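Local coordinates for protein cytochrome c2 (Rhodobacter sphaeroides, PDB 1CXC) that carries electrons through its covalently bound heme c to the photo-oxidized bacteriochlorophyll of the photosynthetic reaction centre, and may also serve in respiration, at residues E74-Y79 with N112-L117. Sequence-based numbering, arbitrary orientation.
Sequences EHFVQY and NIWAYL. With HEC (heme c), chain B.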
loop_
_atom_site.group_PDB
_atom_site.type_symbol
_atom_site.label_atom_id
_atom_site.label_comp_id
_atom_site.label_asym_id
_atom_site.label_seq_id
_atom_site.Cartn_x
_atom_site.Cartn_y
_atom_site.Cartn_z
ATOM N N GLU A 74 -8.939 7.028 -1.820
ATOM C CA GLU A 74 -10.011 6.187 -2.318
ATOM C C GLU A 74 -9.535 4.916 -2.969
ATOM O O GLU A 74 -10.150 3.869 -2.756
ATOM C CB GLU A 74 -10.869 6.922 -3.347
ATOM N N HIS A 75 -8.419 4.959 -3.712
ATOM C CA HIS A 75 -7.930 3.753 -4.370
ATOM C C HIS A 75 -7.261 2.835 -3.359
ATOM O O HIS A 75 -7.423 1.632 -3.424
ATOM C CB HIS A 75 -6.938 4.081 -5.489
ATOM C CG HIS A 75 -7.625 4.728 -6.698
ATOM N ND1 HIS A 75 -7.877 6.017 -6.779
ATOM C CD2 HIS A 75 -8.286 4.111 -7.727
ATOM C CE1 HIS A 75 -8.653 6.241 -7.810
ATOM N NE2 HIS A 75 -8.883 5.086 -8.383
ATOM N N PHE A 76 -6.596 3.413 -2.363
ATOM C CA PHE A 76 -5.926 2.638 -1.337
ATOM C C PHE A 76 -6.964 1.888 -0.524
ATOM O O PHE A 76 -6.815 0.692 -0.325
ATOM C CB PHE A 76 -5.162 3.600 -0.423
ATOM C CG PHE A 76 -4.535 2.951 0.824
ATOM C CD1 PHE A 76 -3.276 2.380 0.744
ATOM C CD2 PHE A 76 -5.254 2.927 2.039
ATOM C CE1 PHE A 76 -2.735 1.778 1.884
ATOM C CE2 PHE A 76 -4.706 2.326 3.161
ATOM C CZ PHE A 76 -3.448 1.758 3.072
ATOM N N VAL A 77 -8.106 2.485 -0.167
ATOM C CA VAL A 77 -9.001 1.698 0.663
ATOM C C VAL A 77 -9.759 0.644 -0.095
ATOM O O VAL A 77 -9.967 -0.443 0.431
ATOM C CB VAL A 77 -9.956 2.494 1.587
ATOM C CG1 VAL A 77 -9.532 3.924 1.790
ATOM C CG2 VAL A 77 -11.401 2.327 1.189
ATOM N N GLN A 78 -9.849 0.764 -1.411
ATOM C CA GLN A 78 -10.509 -0.281 -2.156
ATOM C C GLN A 78 -9.507 -1.397 -2.352
ATOM O O GLN A 78 -9.807 -2.577 -2.282
ATOM C CB GLN A 78 -10.911 0.216 -3.533
ATOM C CG GLN A 78 -12.097 1.170 -3.523
ATOM C CD GLN A 78 -12.251 1.880 -4.865
ATOM N N TYR A 79 -8.269 -1.045 -2.634
ATOM C CA TYR A 79 -7.251 -2.039 -2.883
ATOM C C TYR A 79 -6.951 -2.938 -1.703
ATOM O O TYR A 79 -6.933 -4.148 -1.858
ATOM C CB TYR A 79 -5.983 -1.348 -3.337
ATOM C CG TYR A 79 -4.793 -2.285 -3.399
ATOM C CD1 TYR A 79 -4.702 -3.208 -4.409
ATOM C CD2 TYR A 79 -3.811 -2.197 -2.423
ATOM C CE1 TYR A 79 -3.631 -4.066 -4.445
ATOM C CE2 TYR A 79 -2.732 -3.045 -2.466
ATOM C CZ TYR A 79 -2.652 -3.977 -3.470
ATOM O OH TYR A 79 -1.571 -4.844 -3.514
ATOM N N ASN A 112 -8.051 4.515 8.673
ATOM C CA ASN A 112 -7.127 4.881 9.749
ATOM C C ASN A 112 -5.682 4.696 9.337
ATOM O O ASN A 112 -4.806 5.501 9.660
ATOM C CB ASN A 112 -7.394 4.058 11.003
ATOM C CG ASN A 112 -8.745 4.365 11.637
ATOM O OD1 ASN A 112 -9.310 3.537 12.377
ATOM N ND2 ASN A 112 -9.338 5.531 11.341
ATOM N N ILE A 113 -5.397 3.598 8.668
ATOM C CA ILE A 113 -4.060 3.333 8.195
ATOM C C ILE A 113 -3.658 4.368 7.146
ATOM O O ILE A 113 -2.551 4.900 7.197
ATOM C CB ILE A 113 -3.989 1.908 7.623
ATOM C CG1 ILE A 113 -4.034 0.857 8.733
ATOM C CG2 ILE A 113 -2.723 1.757 6.789
ATOM C CD1 ILE A 113 -4.111 -0.576 8.197
ATOM N N TRP A 114 -4.594 4.850 6.316
ATOM C CA TRP A 114 -4.217 5.871 5.348
ATOM C C TRP A 114 -3.877 7.166 6.082
ATOM O O TRP A 114 -2.922 7.864 5.742
ATOM C CB TRP A 114 -5.358 6.129 4.353
ATOM C CG TRP A 114 -4.945 7.170 3.287
ATOM C CD1 TRP A 114 -5.426 8.453 3.327
ATOM C CD2 TRP A 114 -4.047 6.981 2.272
ATOM N NE1 TRP A 114 -4.847 9.090 2.313
ATOM C CE2 TRP A 114 -4.002 8.247 1.675
ATOM C CE3 TRP A 114 -3.267 5.947 1.794
ATOM C CZ2 TRP A 114 -3.160 8.491 0.592
ATOM C CZ3 TRP A 114 -2.437 6.190 0.705
ATOM C CH2 TRP A 114 -2.383 7.446 0.107
ATOM N N ALA A 115 -4.619 7.508 7.134
ATOM C CA ALA A 115 -4.320 8.721 7.865
ATOM C C ALA A 115 -2.957 8.635 8.560
ATOM O O ALA A 115 -2.205 9.617 8.641
ATOM C CB ALA A 115 -5.402 8.960 8.918
ATOM N N TYR A 116 -2.581 7.426 8.988
ATOM C CA TYR A 116 -1.294 7.201 9.627
ATOM C C TYR A 116 -0.176 7.374 8.594
ATOM O O TYR A 116 0.802 8.085 8.806
ATOM C CB TYR A 116 -1.309 5.780 10.213
ATOM C CG TYR A 116 0.043 5.229 10.645
ATOM C CD1 TYR A 116 0.780 5.899 11.610
ATOM C CD2 TYR A 116 0.530 4.079 10.065
ATOM C CE1 TYR A 116 2.022 5.427 12.007
ATOM C CE2 TYR A 116 1.765 3.602 10.451
ATOM C CZ TYR A 116 2.502 4.277 11.417
ATOM O OH TYR A 116 3.754 3.805 11.790
ATOM N N LEU A 117 -0.401 6.952 7.362
ATOM C CA LEU A 117 0.610 7.091 6.318
ATOM C C LEU A 117 0.770 8.539 5.897
ATOM O O LEU A 117 1.833 8.952 5.462
ATOM C CB LEU A 117 0.246 6.245 5.102
ATOM C CG LEU A 117 0.190 4.746 5.318
ATOM C CD1 LEU A 117 -0.350 4.079 4.066
ATOM C CD2 LEU A 117 1.557 4.214 5.707
HETATM FE FE HEC B . 0.696 -5.101 0.830
HETATM C CHA HEC B . 1.682 -4.186 -2.274
HETATM C CHB HEC B . -0.492 -1.961 1.405
HETATM C CHC HEC B . -0.459 -6.095 3.900
HETATM C CHD HEC B . 2.153 -8.170 0.413
HETATM N NA HEC B . 0.575 -3.432 -0.219
HETATM C C1A HEC B . 1.029 -3.230 -1.514
HETATM C C2A HEC B . 0.734 -1.880 -1.961
HETATM C C3A HEC B . 0.098 -1.258 -0.942
HETATM C C4A HEC B . 0.036 -2.219 0.145
HETATM C CMA HEC B . -0.519 0.133 -0.996
HETATM C CAA HEC B . 1.139 -1.237 -3.280
HETATM C CBA HEC B . 2.383 -0.384 -3.091
HETATM C CGA HEC B . 3.109 0.025 -4.363
HETATM O O1A HEC B . 4.322 0.012 -4.360
HETATM O O2A HEC B . 2.454 0.161 -5.391
HETATM N NB HEC B . -0.276 -4.231 2.307
HETATM C C1B HEC B . -0.621 -2.891 2.415
HETATM C C2B HEC B . -1.224 -2.608 3.707
HETATM C C3B HEC B . -1.298 -3.786 4.401
HETATM C C4B HEC B . -0.691 -4.783 3.525
HETATM C CMB HEC B . -1.695 -1.230 4.185
HETATM C CAB HEC B . -1.911 -3.990 5.671
HETATM C CBB HEC B . -3.352 -3.793 5.891
HETATM N NC HEC B . 0.788 -6.780 1.892
HETATM C C1C HEC B . 0.236 -7.018 3.147
HETATM C C2C HEC B . 0.605 -8.332 3.635
HETATM C C3C HEC B . 1.337 -8.915 2.658
HETATM C C4C HEC B . 1.459 -7.944 1.589
HETATM C CMC HEC B . 0.402 -8.848 5.052
HETATM C CAC HEC B . 1.910 -10.183 2.686
HETATM C CBC HEC B . 1.134 -11.394 2.912
HETATM N ND HEC B . 1.707 -5.972 -0.598
HETATM C C1D HEC B . 2.258 -7.251 -0.619
HETATM C C2D HEC B . 2.870 -7.538 -1.899
HETATM C C3D HEC B . 2.679 -6.451 -2.679
HETATM C C4D HEC B . 1.987 -5.473 -1.861
HETATM C CMD HEC B . 3.561 -8.836 -2.312
HETATM C CAD HEC B . 2.864 -6.394 -4.187
HETATM C CBD HEC B . 1.524 -6.509 -4.912
HETATM C CGD HEC B . 1.619 -6.991 -6.367
HETATM O O1D HEC B . 0.593 -7.347 -6.929
HETATM O O2D HEC B . 2.604 -6.688 -7.019
#
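F76 and W114 meet first: CE3 at the rim of the indole's six-membered ring lies over one face of the phenyl ring, 3.4 Å from F76 CG. The two planes are inclined by 46° with ring centroids 5.0 Å apart, a slanted aromatic pair that is neither a parallel stack nor a T. W114 CB adds to the same contact, 4.0 Å from both CD2 and CE2 of F76. Further along, the far end of the phenyl ring reaches a second set of partners. The branch methyl CG2 of I113 sits near the ring plane at its edge, 3.8 Å from F76 CZ, while L117 CD1 comes obliquely to CE1 at 4.0 Å. The heme joins them through a pyrrole methyl, CMB, 3.6 Å from F76 CZ. One ring thus fills the wedge between two helices and the porphyrin rim, and apolar packing alone joins the segments, with no hydrogen bond between them.

Torsions set this up: CG of F76 stands anti to the backbone N (chi1 173°), which sends the ring out from 74-79 toward the other helix. I113, one turn before L117, extends CD1 to the heme vinyl-derived carbon CBB and also packs on A11. Y79 takes the heme instead, its OH 3.5 Å from CHA, its ring meeting that of W71 and its side chain touching M100, the predicted axial ligand. The segments cross at 133°, nearer antiparallel than parallel, their axes approaching to 10.4 Å. With F76 of helix 73-81 wedged between helix 107-120 and the heme edge, the C-terminal helix also packs on N-terminal helix 5-11, the helix pairing characteristic of class I cytochromes c.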